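Local coordinates for RidA family protein (PDB 3I7T) that is of unknown function but belongs to the YjgF/YER057c/UK114 (RidA) family and assembles as a homotrimer, at the interface of chains A and B. Coordinates in Å, arbitrary orientation; residue numbers count along the deposited sequence, not the author numbering. Chains: chain A/B, Putative uncharacterized protein.

Contact 1: the interface of chains A and B. Residues chain A 67, 95-96; chain B 20-23, 30, 32.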
# COMPACT_ATOMS: atom_id res chain seq x y z
N VAL A 67 11.39 3.61 5.31
CA VAL A 67 11.11 4.80 4.52
C VAL A 67 9.62 5.05 4.44
O VAL A 67 9.18 6.17 4.17
CB VAL A 67 11.68 4.71 3.07
CG1 VAL A 67 13.24 4.68 3.08
CG2 VAL A 67 11.11 3.50 2.32
N PRO A 95 9.77 8.29 8.53
CA PRO A 95 9.38 7.74 7.26
C PRO A 95 8.10 8.45 6.83
O PRO A 95 7.51 9.18 7.64
CB PRO A 95 9.07 6.28 7.63
CG PRO A 95 8.48 6.38 9.02
CD PRO A 95 9.28 7.49 9.68
N VAL A 96 7.67 8.28 5.59
CA VAL A 96 6.32 8.75 5.21
C VAL A 96 5.30 7.78 5.81
O VAL A 96 5.63 6.62 6.07
CB VAL A 96 6.15 8.84 3.69
CG1 VAL A 96 7.35 9.60 3.07
CG2 VAL A 96 6.00 7.42 3.08
N SER B 20 7.31 12.05 7.30
CA SER B 20 7.70 13.02 6.28
C SER B 20 6.71 13.01 5.13
O SER B 20 6.04 12.02 4.88
CB SER B 20 9.08 12.68 5.72
OG SER B 20 10.09 12.82 6.69
N ARG B 21 6.62 14.13 4.42
CA ARG B 21 5.80 14.19 3.23
C ARG B 21 6.39 13.28 2.14
O ARG B 21 5.66 12.55 1.46
CB ARG B 21 5.72 15.64 2.73
CG ARG B 21 4.79 16.54 3.54
CD ARG B 21 3.34 16.22 3.22
NE ARG B 21 3.14 16.17 1.78
CZ ARG B 21 2.31 15.33 1.16
NH1 ARG B 21 1.59 14.46 1.86
NH2 ARG B 21 2.21 15.36 -0.17
N ALA B 22 7.72 13.32 1.99
CA ALA B 22 8.42 12.46 1.03
C ALA B 22 9.79 12.06 1.55
O ALA B 22 10.44 12.82 2.27
CB ALA B 22 8.55 13.15 -0.30
N VAL B 23 10.24 10.87 1.16
CA VAL B 23 11.59 10.43 1.47
C VAL B 23 12.21 9.87 0.20
O VAL B 23 11.54 9.15 -0.54
CB VAL B 23 11.61 9.38 2.60
CG1 VAL B 23 13.04 8.88 2.88
CG2 VAL B 23 11.01 9.97 3.85
N VAL B 30 9.39 7.88 -2.00
CA VAL B 30 8.04 7.58 -1.53
C VAL B 30 7.34 8.82 -0.97
O VAL B 30 7.97 9.66 -0.33
CB VAL B 30 8.02 6.43 -0.49
CG1 VAL B 30 8.53 5.16 -1.13
CG2 VAL B 30 8.84 6.79 0.72
N ALA B 32 3.97 10.31 1.22
CA ALA B 32 2.93 10.04 2.22
C ALA B 32 1.53 10.06 1.61
O ALA B 32 1.31 10.67 0.57
CB ALA B 32 3.01 11.09 3.35

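Contact 2: the interface of chains A and B. Residues chain A 65, 67, 119; chain B 4, 23, 25-26.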
# COMPACT_ATOMS: atom_id res chain seq x y z
N ASP A 65 16.00 2.33 8.93
CA ASP A 65 16.00 2.05 7.49
C ASP A 65 14.60 2.22 6.86
O ASP A 65 14.46 2.24 5.63
CB ASP A 65 16.52 0.64 7.19
CG ASP A 65 17.97 0.47 7.54
OD1 ASP A 65 18.77 1.35 7.19
OD2 ASP A 65 18.29 -0.57 8.15
N VAL A 67 11.39 3.61 5.31
CA VAL A 67 11.11 4.80 4.52
C VAL A 67 9.62 5.05 4.44
O VAL A 67 9.18 6.17 4.17
CB VAL A 67 11.68 4.71 3.07
CG1 VAL A 67 13.24 4.68 3.08
CG2 VAL A 67 11.11 3.50 2.32
N TYR A 119 14.67 0.56 3.30
CA TYR A 119 15.72 0.53 2.29
C TYR A 119 17.08 0.43 2.97
O TYR A 119 17.44 1.27 3.81
CB TYR A 119 15.63 1.77 1.40
CG TYR A 119 16.62 1.80 0.26
CD1 TYR A 119 17.94 2.16 0.47
CD2 TYR A 119 16.22 1.48 -1.04
CE1 TYR A 119 18.85 2.19 -0.58
CE2 TYR A 119 17.12 1.51 -2.09
CZ TYR A 119 18.43 1.86 -1.85
OH TYR A 119 19.31 1.90 -2.91
N ARG B 4 20.09 9.72 2.51
CA ARG B 4 18.65 9.91 2.66
C ARG B 4 18.23 11.38 2.77
O ARG B 4 18.82 12.14 3.54
CB ARG B 4 18.15 9.12 3.88
CG ARG B 4 16.64 9.20 4.17
CD ARG B 4 16.29 8.22 5.31
NE ARG B 4 14.94 8.40 5.82
CZ ARG B 4 14.20 7.40 6.30
NH1 ARG B 4 12.97 7.63 6.75
NH2 ARG B 4 14.70 6.16 6.34
N VAL B 23 10.24 10.87 1.16
CA VAL B 23 11.59 10.43 1.47
C VAL B 23 12.21 9.87 0.20
O VAL B 23 11.54 9.15 -0.54
CB VAL B 23 11.61 9.38 2.60
CG1 VAL B 23 13.04 8.88 2.88
CG2 VAL B 23 11.01 9.97 3.85
N ILE B 25 15.80 7.79 -1.09
CA ILE B 25 17.11 7.14 -0.94
C ILE B 25 17.38 6.38 -2.22
O ILE B 25 16.51 5.69 -2.72
CB ILE B 25 17.20 6.07 0.18
CG1 ILE B 25 16.01 6.12 1.11
CG2 ILE B 25 18.59 6.04 0.86
CD1 ILE B 25 14.92 5.20 0.62
N GLY B 26 18.59 6.47 -2.75
CA GLY B 26 18.79 5.96 -4.09
C GLY B 26 17.80 6.58 -5.07
O GLY B 26 17.51 7.78 -5.01

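Contact 1: the interface of chains A and B
A:Val96 has CG1 anti to its carbonyl carbon (chi1 -49°), and this turns that methyl toward chain B between B:Ser20 and B:Val30. CG1 of B:Val30 is anti to the carbonyl carbon (chi1 -62°), which sets the other methyl, CG2, between the backbone N and the carbonyl carbon, facing chain A. The patch is part of the subunit interface of a YjgF/YER057c/UK114 (RidA) family homotrimer. A short loop segment of chain A, A:Pro95 and A:Val96, lies against strands 22-25 and 28-35 of chain B and the loop leading into the first of them.

A:Val96 is the main plug and hides 48 Å² against chain B. Its two methyls have different surroundings. CG1 meets backbone more than side chains. A:Val96 CG1 is 3.3 Å from the carbonyl O of B:Ser20. It also meets the carbonyl O of B:Val30. It packs against B:Ala22 CA as well. One methyl of B:Val23 comes to it too, with B:Val23 CG2 at 3.8 Å from A:Val96 CG1. The other methyl, CG2 of A:Val96, packs against CG2 of B:Val30 at 3.8 Å. These two valine side chains cross obliquely. CB of A:Val96 rests on the backbone of B:Ala32, 3.7 Å from its CA.

B:Val30 CG2 has a second neighbour in chain A. B:Val30 CG2 lies 3.5 Å from the carbonyl O of A:Val67, in strand 66-73. The methyl therefore bridges A:Val67 and A:Val96, which are far apart in sequence.

A backbone hydrogen bond accompanies the packing. The amide N of B:Ser20 donates to the carbonyl O of A:Pro95 at 2.9 Å, with an angle of 152° at the hydrogen. It needs no side chain from either residue. It ties the loop before strand 22-25 to the residue just ahead of A:Val96 and may help set how deep the valine sits.

Contact 2: the interface of chains A and B
B:Ile25 projects from strand 22-25 between A:Val67 and A:Tyr119, and hides 58 Å² against chain A. Its CD1 reaches tip to tip toward CG1 of A:Val67. As modelled this pair is too close to be real, and the isoleucine chi1 of -13° is nearly eclipsed, so the exact position of the end methyl is doubtful. The pairing itself is also seen one carbon back, where B:Ile25 CG1 is 3.7 Å from A:Val67 CG1.

A:Tyr119 supplies the other wall. Its CG is anti to the backbone N (chi1 -176°), which runs the side chain past B:Ile25 in the opposite direction. The modelled CD1 of B:Ile25 lies near the tyrosine CB. Farther along, ring atom CD1 of A:Tyr119 is 4.0 Å from B:Ile25 CG2. The carbonyl O of B:Ile25 lies above one face of the ring, displaced toward the rim. B:Gly26 follows the isoleucine and brings its CA to 4.3 Å from the phenol OH of A:Tyr119.

Around this core lies B:Arg4. Its chain is extended from CG to NE and carries the guanidinium over to A:Val67, with NH2 of B:Arg4 3.9 Å from CG1 of A:Val67. The carbonyl carbon C of A:Asp65 faces the edge of the guanidinium, in its plane. The carboxylate OD1 of A:Asp65 stays 6.4 Å from NH2 of B:Arg4, so any attraction would act at long range. B:Val23 flanks A:Val67 more loosely. The patch packs strands 66-73 and 112-119 of chain A against strand 22-25 of chain B, and adds apolar surface that holds neighbouring subunits of the homotrimer together.

Contact 1 and contact 2 are adjoining parts of one subunit interface, with the centres of their C-alpha atoms about 9 Å apart. They share A:Val67 and B:Val23. A:Val67 serves contact 1 through its backbone oxygen and contact 2 through its side chain, so strand 66-73 links the two. Strand 22-25 of chain B runs through both. Contact 1 adds the chain A loop and a backbone hydrogen bond, whereas contact 2 is mainly apolar packing. The interface is not an exact two-fold: each chain offers a different surface to its neighbour, as a closed homotrimer requires.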